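Local coordinates for thiamin pyrophosphokinase (PDB 1IG0), which transfers a diphosphate group from ATP to thiamine, making thiamine diphosphate as the only yeast enzyme able to do so, at residues 75-78 with 79-82; 100-103 with 104-107; 133-136 with 137-141. All blocks are in the same frame, centred on the assembly; numbering follows the deposited sequence.

Contact 1 (75-78 with 79-82); sequences LYDY and LDDD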
ATOM      1  N   LEU B  75      10.369  15.956  10.288  1.00 26.63           N
ATOM      2  CA  LEU B  75      10.371  16.139  11.735  1.00 26.49           C
ATOM      3  C   LEU B  75      10.500  17.619  12.071  1.00 26.99           C
ATOM      4  O   LEU B  75       9.779  18.143  12.922  1.00 27.25           O
ATOM      5  CB  LEU B  75      11.536  15.369  12.363  1.00 24.75           C
ATOM      6  CG  LEU B  75      11.676  15.465  13.884  1.00 24.31           C
ATOM      7  CD1 LEU B  75      10.441  14.873  14.554  1.00 24.26           C
ATOM      8  CD2 LEU B  75      12.935  14.734  14.333  1.00 23.57           C
ATOM      9  N   TYR B  76      11.427  18.285  11.391  1.00 28.21           N
ATOM     10  CA  TYR B  76      11.675  19.707  11.592  1.00 29.83           C
ATOM     11  C   TYR B  76      10.385  20.513  11.447  1.00 30.55           C
ATOM     12  O   TYR B  76      10.054  21.332  12.306  1.00 30.46           O
ATOM     13  CB  TYR B  76      12.704  20.202  10.574  1.00 30.73           C
ATOM     14  CG  TYR B  76      13.112  21.649  10.752  1.00 32.17           C
ATOM     15  CD1 TYR B  76      13.997  22.027  11.763  1.00 32.90           C
ATOM     16  CD2 TYR B  76      12.613  22.640   9.907  1.00 32.49           C
ATOM     17  CE1 TYR B  76      14.378  23.358  11.924  1.00 32.93           C
ATOM     18  CE2 TYR B  76      12.986  23.971  10.061  1.00 32.94           C
ATOM     19  CZ  TYR B  76      13.867  24.322  11.069  1.00 32.92           C
ATOM     20  OH  TYR B  76      14.237  25.638  11.219  1.00 33.39           O
ATOM     21  N   ASP B  77       9.663  20.280  10.355  1.00 31.46           N
ATOM     22  CA  ASP B  77       8.414  20.992  10.102  1.00 33.09           C
ATOM     23  C   ASP B  77       7.298  20.535  11.036  1.00 33.89           C
ATOM     24  O   ASP B  77       6.501  21.346  11.509  1.00 33.94           O
ATOM     25  CB  ASP B  77       7.966  20.800   8.651  1.00 33.49           C
ATOM     26  CG  ASP B  77       8.956  21.369   7.653  1.00 34.54           C
ATOM     27  OD1 ASP B  77       9.543  22.436   7.937  1.00 35.34           O
ATOM     28  OD2 ASP B  77       9.135  20.760   6.578  1.00 35.51           O
ATOM     29  N   TYR B  78       7.238  19.233  11.295  1.00 34.62           N
ATOM     30  CA  TYR B  78       6.214  18.681  12.173  1.00 35.49           C
ATOM     31  C   TYR B  78       6.150  19.474  13.473  1.00 37.10           C
ATOM     32  O   TYR B  78       5.074  19.680  14.034  1.00 37.12           O
ATOM     33  CB  TYR B  78       6.515  17.214  12.482  1.00 34.21           C
ATOM     34  CG  TYR B  78       5.531  16.567  13.433  1.00 33.29           C
ATOM     35  CD1 TYR B  78       4.181  16.454  13.101  1.00 33.40           C
ATOM     36  CD2 TYR B  78       5.949  16.063  14.666  1.00 33.29           C
ATOM     37  CE1 TYR B  78       3.271  15.853  13.971  1.00 33.38           C
ATOM     38  CE2 TYR B  78       5.047  15.459  15.544  1.00 33.19           C
ATOM     39  CZ  TYR B  78       3.711  15.358  15.189  1.00 33.31           C
ATOM     40  OH  TYR B  78       2.818  14.761  16.052  1.00 33.59           O
ATOM     41  N   LEU B  79       7.306  19.926  13.942  1.00 39.01           N
ATOM     42  CA  LEU B  79       7.375  20.687  15.182  1.00 41.29           C
ATOM     43  C   LEU B  79       7.615  22.171  14.917  1.00 43.02           C
ATOM     44  O   LEU B  79       8.309  22.848  15.675  1.00 43.41           O
ATOM     45  CB  LEU B  79       8.477  20.109  16.075  1.00 41.23           C
ATOM     46  CG  LEU B  79       8.291  18.615  16.378  1.00 41.51           C
ATOM     47  CD1 LEU B  79       9.402  18.114  17.284  1.00 41.59           C
ATOM     48  CD2 LEU B  79       6.937  18.395  17.033  1.00 41.90           C
ATOM     49  N   ASP B  80       7.019  22.660  13.833  1.00 45.00           N
ATOM     50  CA  ASP B  80       7.131  24.057  13.420  1.00 47.21           C
ATOM     51  C   ASP B  80       7.010  25.056  14.555  1.00 48.01           C
ATOM     52  O   ASP B  80       7.764  26.024  14.643  1.00 48.53           O
ATOM     53  CB  ASP B  80       6.021  24.423  12.428  1.00 47.96           C
ATOM     54  CG  ASP B  80       6.344  24.043  11.006  1.00 49.00           C
ATOM     55  OD1 ASP B  80       7.477  24.311  10.560  1.00 50.22           O
ATOM     56  OD2 ASP B  80       5.451  23.493  10.326  1.00 51.39           O
ATOM     57  N   ASP B  81       6.046  24.804  15.424  1.00 49.26           N
ATOM     58  CA  ASP B  81       5.720  25.725  16.499  1.00 50.46           C
ATOM     59  C   ASP B  81       6.670  25.937  17.711  1.00 50.79           C
ATOM     60  O   ASP B  81       7.414  26.932  17.763  1.00 51.14           O
ATOM     61  CB  ASP B  81       4.285  25.403  16.936  1.00 51.67           C
ATOM     62  CG  ASP B  81       3.357  25.309  15.761  1.00 52.48           C
ATOM     63  OD1 ASP B  81       3.610  26.060  14.780  1.00 53.41           O
ATOM     64  OD2 ASP B  81       2.396  24.508  15.828  1.00 53.18           O
ATOM     65  N   ASP B  82       6.678  25.025  18.677  1.00 50.67           N
ATOM     66  CA  ASP B  82       7.532  25.236  19.844  1.00 50.44           C
ATOM     67  C   ASP B  82       8.983  24.783  19.702  1.00 49.69           C
ATOM     68  O   ASP B  82       9.266  23.601  19.502  1.00 49.32           O
ATOM     69  CB  ASP B  82       6.907  24.582  21.077  1.00 51.35           C
ATOM     70  CG  ASP B  82       7.489  25.116  22.371  1.00 52.11           C
ATOM     71  OD1 ASP B  82       7.458  26.349  22.570  1.00 52.98           O
ATOM     72  OD2 ASP B  82       7.976  24.306  23.184  1.00 52.68           O
TER

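Contact 2 (100-103 with 104-107); sequences SLSE and KVYK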
ATOM      1  N   SER B 100      18.051  15.740  -0.538  1.00 41.61           N
ATOM      2  CA  SER B 100      16.717  16.276  -0.281  1.00 42.49           C
ATOM      3  C   SER B 100      16.673  17.052   1.030  1.00 42.34           C
ATOM      4  O   SER B 100      15.682  17.717   1.335  1.00 41.51           O
ATOM      5  CB  SER B 100      15.691  15.142  -0.226  1.00 42.95           C
ATOM      6  OG  SER B 100      15.897  14.331   0.915  1.00 44.80           O
ATOM      7  N   LEU B 101      17.750  16.963   1.801  1.00 42.16           N
ATOM      8  CA  LEU B 101      17.830  17.646   3.084  1.00 42.30           C
ATOM      9  C   LEU B 101      17.891  19.163   2.923  1.00 42.59           C
ATOM     10  O   LEU B 101      18.769  19.695   2.243  1.00 43.01           O
ATOM     11  CB  LEU B 101      19.062  17.156   3.853  1.00 42.30           C
ATOM     12  CG  LEU B 101      19.204  17.585   5.315  1.00 41.65           C
ATOM     13  CD1 LEU B 101      18.001  17.105   6.110  1.00 41.11           C
ATOM     14  CD2 LEU B 101      20.484  17.003   5.891  1.00 41.42           C
ATOM     15  N   SER B 102      16.942  19.852   3.548  1.00 42.42           N
ATOM     16  CA  SER B 102      16.887  21.308   3.498  1.00 42.15           C
ATOM     17  C   SER B 102      18.170  21.892   4.075  1.00 41.93           C
ATOM     18  O   SER B 102      18.646  21.441   5.118  1.00 42.01           O
ATOM     19  CB  SER B 102      15.687  21.813   4.303  1.00 41.93           C
ATOM     20  OG  SER B 102      15.782  23.204   4.553  1.00 41.65           O
ATOM     21  N   GLU B 103      18.732  22.891   3.402  1.00 41.78           N
ATOM     22  CA  GLU B 103      19.956  23.516   3.884  1.00 41.22           C
ATOM     23  C   GLU B 103      19.716  24.039   5.294  1.00 39.73           C
ATOM     24  O   GLU B 103      20.573  23.927   6.169  1.00 38.73           O
ATOM     25  CB  GLU B 103      20.375  24.662   2.958  1.00 42.79           C
ATOM     26  CG  GLU B 103      21.691  25.319   3.350  1.00 45.51           C
ATOM     27  CD  GLU B 103      22.155  26.359   2.344  1.00 47.77           C
ATOM     28  OE1 GLU B 103      21.354  26.743   1.466  1.00 48.82           O
ATOM     29  OE2 GLU B 103      23.320  26.803   2.439  1.00 48.91           O
ATOM     30  N   LYS B 104      18.533  24.606   5.507  1.00 38.51           N
ATOM     31  CA  LYS B 104      18.149  25.140   6.808  1.00 37.36           C
ATOM     32  C   LYS B 104      18.037  24.015   7.837  1.00 36.02           C
ATOM     33  O   LYS B 104      18.507  24.143   8.970  1.00 34.86           O
ATOM     34  CB  LYS B 104      16.813  25.876   6.683  1.00 38.96           C
ATOM     35  CG  LYS B 104      16.155  26.247   8.004  1.00 40.65           C
ATOM     36  CD  LYS B 104      14.952  27.163   7.791  1.00 42.59           C
ATOM     37  CE  LYS B 104      13.960  26.585   6.785  1.00 43.30           C
ATOM     38  NZ  LYS B 104      13.404  25.273   7.220  1.00 44.94           N
ATOM     39  N   VAL B 105      17.413  22.912   7.437  1.00 34.79           N
ATOM     40  CA  VAL B 105      17.244  21.767   8.323  1.00 33.71           C
ATOM     41  C   VAL B 105      18.589  21.120   8.656  1.00 33.19           C
ATOM     42  O   VAL B 105      18.835  20.746   9.802  1.00 32.45           O
ATOM     43  CB  VAL B 105      16.314  20.706   7.691  1.00 33.32           C
ATOM     44  CG1 VAL B 105      16.245  19.468   8.578  1.00 33.30           C
ATOM     45  CG2 VAL B 105      14.924  21.293   7.499  1.00 32.86           C
ATOM     46  N   TYR B 106      19.454  20.992   7.654  1.00 33.72           N
ATOM     47  CA  TYR B 106      20.770  20.395   7.860  1.00 34.12           C
ATOM     48  C   TYR B 106      21.557  21.179   8.905  1.00 34.19           C
ATOM     49  O   TYR B 106      22.096  20.603   9.852  1.00 34.02           O
ATOM     50  CB  TYR B 106      21.557  20.369   6.548  1.00 35.08           C
ATOM     51  CG  TYR B 106      22.998  19.931   6.714  1.00 35.79           C
ATOM     52  CD1 TYR B 106      23.314  18.624   7.080  1.00 36.62           C
ATOM     53  CD2 TYR B 106      24.044  20.834   6.531  1.00 36.97           C
ATOM     54  CE1 TYR B 106      24.639  18.225   7.259  1.00 37.03           C
ATOM     55  CE2 TYR B 106      25.372  20.447   6.709  1.00 37.53           C
ATOM     56  CZ  TYR B 106      25.662  19.141   7.072  1.00 37.72           C
ATOM     57  OH  TYR B 106      26.971  18.758   7.253  1.00 39.10           O
ATOM     58  N   LYS B 107      21.622  22.494   8.727  1.00 34.78           N
ATOM     59  CA  LYS B 107      22.350  23.350   9.655  1.00 34.70           C
ATOM     60  C   LYS B 107      21.818  23.252  11.081  1.00 33.74           C
ATOM     61  O   LYS B 107      22.594  23.208  12.035  1.00 33.51           O
ATOM     62  CB  LYS B 107      22.297  24.814   9.203  1.00 36.10           C
ATOM     63  CG  LYS B 107      23.161  25.151   7.994  1.00 38.27           C
ATOM     64  CD  LYS B 107      23.479  26.644   7.972  1.00 39.60           C
ATOM     65  CE  LYS B 107      24.431  27.021   6.845  1.00 40.18           C
ATOM     66  NZ  LYS B 107      23.770  27.006   5.510  1.00 41.96           N
TER
HETATM   67  O   HOH W   1      16.696  25.384   3.193  1.00 53.38           O

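Contact 3 (133-136 with 137-141); sequences LISL and HFNSP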
ATOM      1  N   LEU B 133      22.308   0.749   9.961  1.00 16.58           N
ATOM      2  CA  LEU B 133      22.830   1.697  10.938  1.00 16.97           C
ATOM      3  C   LEU B 133      22.336   1.355  12.338  1.00 17.28           C
ATOM      4  O   LEU B 133      23.111   1.337  13.294  1.00 16.23           O
ATOM      5  CB  LEU B 133      22.382   3.115  10.581  1.00 17.48           C
ATOM      6  CG  LEU B 133      22.577   4.188  11.656  1.00 18.11           C
ATOM      7  CD1 LEU B 133      24.059   4.375  11.941  1.00 18.32           C
ATOM      8  CD2 LEU B 133      21.951   5.496  11.188  1.00 18.95           C
ATOM      9  N   ILE B 134      21.039   1.091  12.452  1.00 17.17           N
ATOM     10  CA  ILE B 134      20.434   0.757  13.733  1.00 17.34           C
ATOM     11  C   ILE B 134      21.082  -0.474  14.360  1.00 17.78           C
ATOM     12  O   ILE B 134      21.392  -0.479  15.552  1.00 17.02           O
ATOM     13  CB  ILE B 134      18.916   0.522  13.576  1.00 17.70           C
ATOM     14  CG1 ILE B 134      18.236   1.845  13.208  1.00 18.68           C
ATOM     15  CG2 ILE B 134      18.332  -0.046  14.864  1.00 17.55           C
ATOM     16  CD1 ILE B 134      16.789   1.707  12.792  1.00 18.54           C
ATOM     17  N   SER B 135      21.297  -1.514  13.559  1.00 17.89           N
ATOM     18  CA  SER B 135      21.916  -2.730  14.070  1.00 17.93           C
ATOM     19  C   SER B 135      23.346  -2.445  14.528  1.00 18.24           C
ATOM     20  O   SER B 135      23.774  -2.914  15.584  1.00 18.13           O
ATOM     21  CB  SER B 135      21.925  -3.823  13.000  1.00 17.83           C
ATOM     22  OG  SER B 135      22.347  -5.058  13.556  1.00 18.51           O
ATOM     23  N   LEU B 136      24.087  -1.681  13.732  1.00 17.31           N
ATOM     24  CA  LEU B 136      25.459  -1.331  14.086  1.00 18.16           C
ATOM     25  C   LEU B 136      25.476  -0.565  15.407  1.00 17.74           C
ATOM     26  O   LEU B 136      26.301  -0.828  16.283  1.00 16.87           O
ATOM     27  CB  LEU B 136      26.090  -0.476  12.983  1.00 18.90           C
ATOM     28  CG  LEU B 136      26.555  -1.205  11.720  1.00 19.58           C
ATOM     29  CD1 LEU B 136      26.962  -0.189  10.658  1.00 19.28           C
ATOM     30  CD2 LEU B 136      27.722  -2.130  12.066  1.00 19.71           C
ATOM     31  N   HIS B 137      24.558   0.384  15.543  1.00 17.81           N
ATOM     32  CA  HIS B 137      24.468   1.189  16.757  1.00 18.64           C
ATOM     33  C   HIS B 137      24.348   0.327  18.010  1.00 19.05           C
ATOM     34  O   HIS B 137      25.049   0.549  18.998  1.00 19.58           O
ATOM     35  CB  HIS B 137      23.255   2.121  16.689  1.00 18.29           C
ATOM     36  CG  HIS B 137      22.996   2.862  17.964  1.00 19.58           C
ATOM     37  ND1 HIS B 137      23.650   4.030  18.293  1.00 20.44           N
ATOM     38  CD2 HIS B 137      22.190   2.572  19.014  1.00 19.94           C
ATOM     39  CE1 HIS B 137      23.259   4.426  19.492  1.00 21.42           C
ATOM     40  NE2 HIS B 137      22.376   3.559  19.950  1.00 21.98           N
ATOM     41  N   PHE B 138      23.455  -0.655  17.966  1.00 18.48           N
ATOM     42  CA  PHE B 138      23.228  -1.526  19.112  1.00 18.84           C
ATOM     43  C   PHE B 138      24.132  -2.748  19.223  1.00 18.74           C
ATOM     44  O   PHE B 138      24.409  -3.210  20.330  1.00 18.71           O
ATOM     45  CB  PHE B 138      21.773  -2.010  19.125  1.00 18.52           C
ATOM     46  CG  PHE B 138      20.782  -0.957  19.525  1.00 19.54           C
ATOM     47  CD1 PHE B 138      19.799  -0.536  18.635  1.00 19.72           C
ATOM     48  CD2 PHE B 138      20.825  -0.391  20.795  1.00 18.94           C
ATOM     49  CE1 PHE B 138      18.872   0.436  19.005  1.00 21.60           C
ATOM     50  CE2 PHE B 138      19.905   0.581  21.175  1.00 21.04           C
ATOM     51  CZ  PHE B 138      18.925   0.996  20.280  1.00 20.96           C
ATOM     52  N   ASN B 139      24.601  -3.269  18.094  1.00 18.91           N
ATOM     53  CA  ASN B 139      25.403  -4.485  18.136  1.00 18.83           C
ATOM     54  C   ASN B 139      26.889  -4.412  17.799  1.00 18.64           C
ATOM     55  O   ASN B 139      27.582  -5.428  17.859  1.00 17.75           O
ATOM     56  CB  ASN B 139      24.727  -5.547  17.264  1.00 19.23           C
ATOM     57  CG  ASN B 139      23.250  -5.708  17.593  1.00 20.73           C
ATOM     58  OD1 ASN B 139      22.880  -5.873  18.754  1.00 20.09           O
ATOM     59  ND2 ASN B 139      22.401  -5.665  16.569  1.00 19.43           N
ATOM     60  N   SER B 140      27.385  -3.231  17.449  1.00 19.04           N
ATOM     61  CA  SER B 140      28.800  -3.089  17.131  1.00 19.13           C
ATOM     62  C   SER B 140      29.473  -2.033  18.002  1.00 19.74           C
ATOM     63  O   SER B 140      29.431  -0.843  17.690  1.00 19.29           O
ATOM     64  CB  SER B 140      28.988  -2.721  15.658  1.00 20.22           C
ATOM     65  OG  SER B 140      30.355  -2.458  15.380  1.00 20.77           O
ATOM     66  N   PRO B 141      30.095  -2.456  19.115  1.00 19.59           N
ATOM     67  CA  PRO B 141      30.768  -1.500  19.999  1.00 20.20           C
ATOM     68  C   PRO B 141      31.839  -0.707  19.247  1.00 20.62           C
ATOM     69  O   PRO B 141      32.129   0.443  19.581  1.00 20.99           O
ATOM     70  CB  PRO B 141      31.363  -2.400  21.079  1.00 19.29           C
ATOM     71  CG  PRO B 141      30.376  -3.515  21.161  1.00 19.83           C
ATOM     72  CD  PRO B 141      30.117  -3.808  19.699  1.00 20.15           C
TER

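Contact 1 (75-78 with 79-82)
L79 N donates to L75 O at 3.2 Å with an N-H...O angle of 145°, an i to i+4 bond of the helical kind made just where L79 becomes the first residue to leave helical backbone angles. The contact is therefore the C-terminal end of helix 71-78, in the catalytic domain, running into the turn before helix 83-88. D80 N also points to D77 O, a bond to be taken as doubtful because D77 O sits too close to a neighbour in the model. On the exposed side of the turn the acids D77 and D80 bring like charges near each other, though the place of the D80 carboxylate is equally unsure.

At the start of helix 83-88, D82 OD2 caps L85 N. The ring of Y78 has partners beyond the turn: its OH is hydrogen-bonded to I50 O, R52 makes a cation-pi contact with it, and F55 meets it edge-to-face. Within the turn it meets L79, whose buried side chain folds back onto the helix. Replacing Y78 with alanine would probably open a gap beside L79 CD2 and leave I50 O without this hydroxyl partner.

The first torsion of L79 (chi1 -56°) sets CG beside the backbone N, and from there the two methyl branches reach different partners: L79 CD2 meets Y78 CD2 obliquely at 3.5 Å, while L79 CD1 comes to 4.4 Å from L75 CD1.

Contact 2 (100-103 with 104-107)
The N-terminal cap of helix 103-111 is built on S102, the N-cap residue, whose OG accepts a weak hydrogen bond from V105 N at 3.3 Å. The bond is long but fairly straight, with an N-H...O angle of 164°. The hydroxyl reaches this place because OG stands anti to the serine's backbone N (chi1 166°), beside the carbonyl carbon. A water widens the cap: it lies 2.7 Å from S102 OG and accepts from K104 N at 3.1 Å, so a second amide of the first turn is served through it. The capping geometry brings S102 CB to 3.3 Å from V105 CG2, tighter than ordinary carbon contact.

The first regular helical bond follows at once, Y106 N to S102 O at 2.7 Å. L101, just before the N-cap, and Y106, four residues into the helix, complete a hydrophobic staple, the apolar companion of such a cap. L101 CD2 touches Y106 CD1 at 3.5 Å, the two side chains crossing at about a right angle, and the other branch of the leucine turns to V105 CG1. Outside the contact, N73 of helix 71-78 accepts from S102 N through OD1 and donates to S100 O through ND2.

On the exposed side, E103 and K107 run side by side, one helical turn apart. E103 is extended beyond CG, whereas K107 bends at its last torsion (chi4 74°), and the salt bridge joins E103 OE2 to K107 NZ at 3.1 Å.

Contact 3 (133-136 with 137-141)
The F138 ring meets I134 through CD1, which lies 3.5 Å from I134 O and 4.1 Å from I134 CG2, the two side chains running alongside and pointing the same way. One face of this ring lies under H137 CD2, 3.6 Å above the plane over the ring centre, while F138 CD1 lies in the plane of the imidazole, at its edge. H137 ND1 is hydrogen-bonded to Y93 OH. I134 and F138 pack against strands 38-43 and 64-68, so this is a helix packed on the parallel part of the central sheet.

The backbone closes the last turn of helix 126-139 with i to i+4 bonds, among them N139 N to S135 O at 2.7 Å and S140 N to L136 O at 2.9 Å. S140 is both the first residue to leave the helix and the N-cap of helix 141-148, its OG capping F143 N.

With its CG beside the backbone N (chi1 -50°), N139 folds back over the turn, and ND2 donates to S135 OG at 3.1 Å, the oxygen lying only 5° out of the amide plane. S135 OG is also bonded to Y215 OH, so a buried serine hydroxyl is gripped by two polar partners, which is likely to fix its rotation.

From the N terminus the three contacts come in series, none nesting within or crossing another, and each closes a turn rather than a long loop. Contact 1 ends helix 71-78; helix 83-88 and strand 93-96 then intervene before contact 2 starts helix 103-111. These two meet in space, their centres 14 Å apart: Y76 CE2 packs 3.2 Å from K104 NZ and Y76 CD2 3.6 Å from V105 CG2, joining the two helices. Contact 3 follows strand 115-118 and passes the chain from helix 126-139 to helix 141-148. It stands apart, about 13 Å from either of the others at the nearest atoms. All three lie in the catalytic domain.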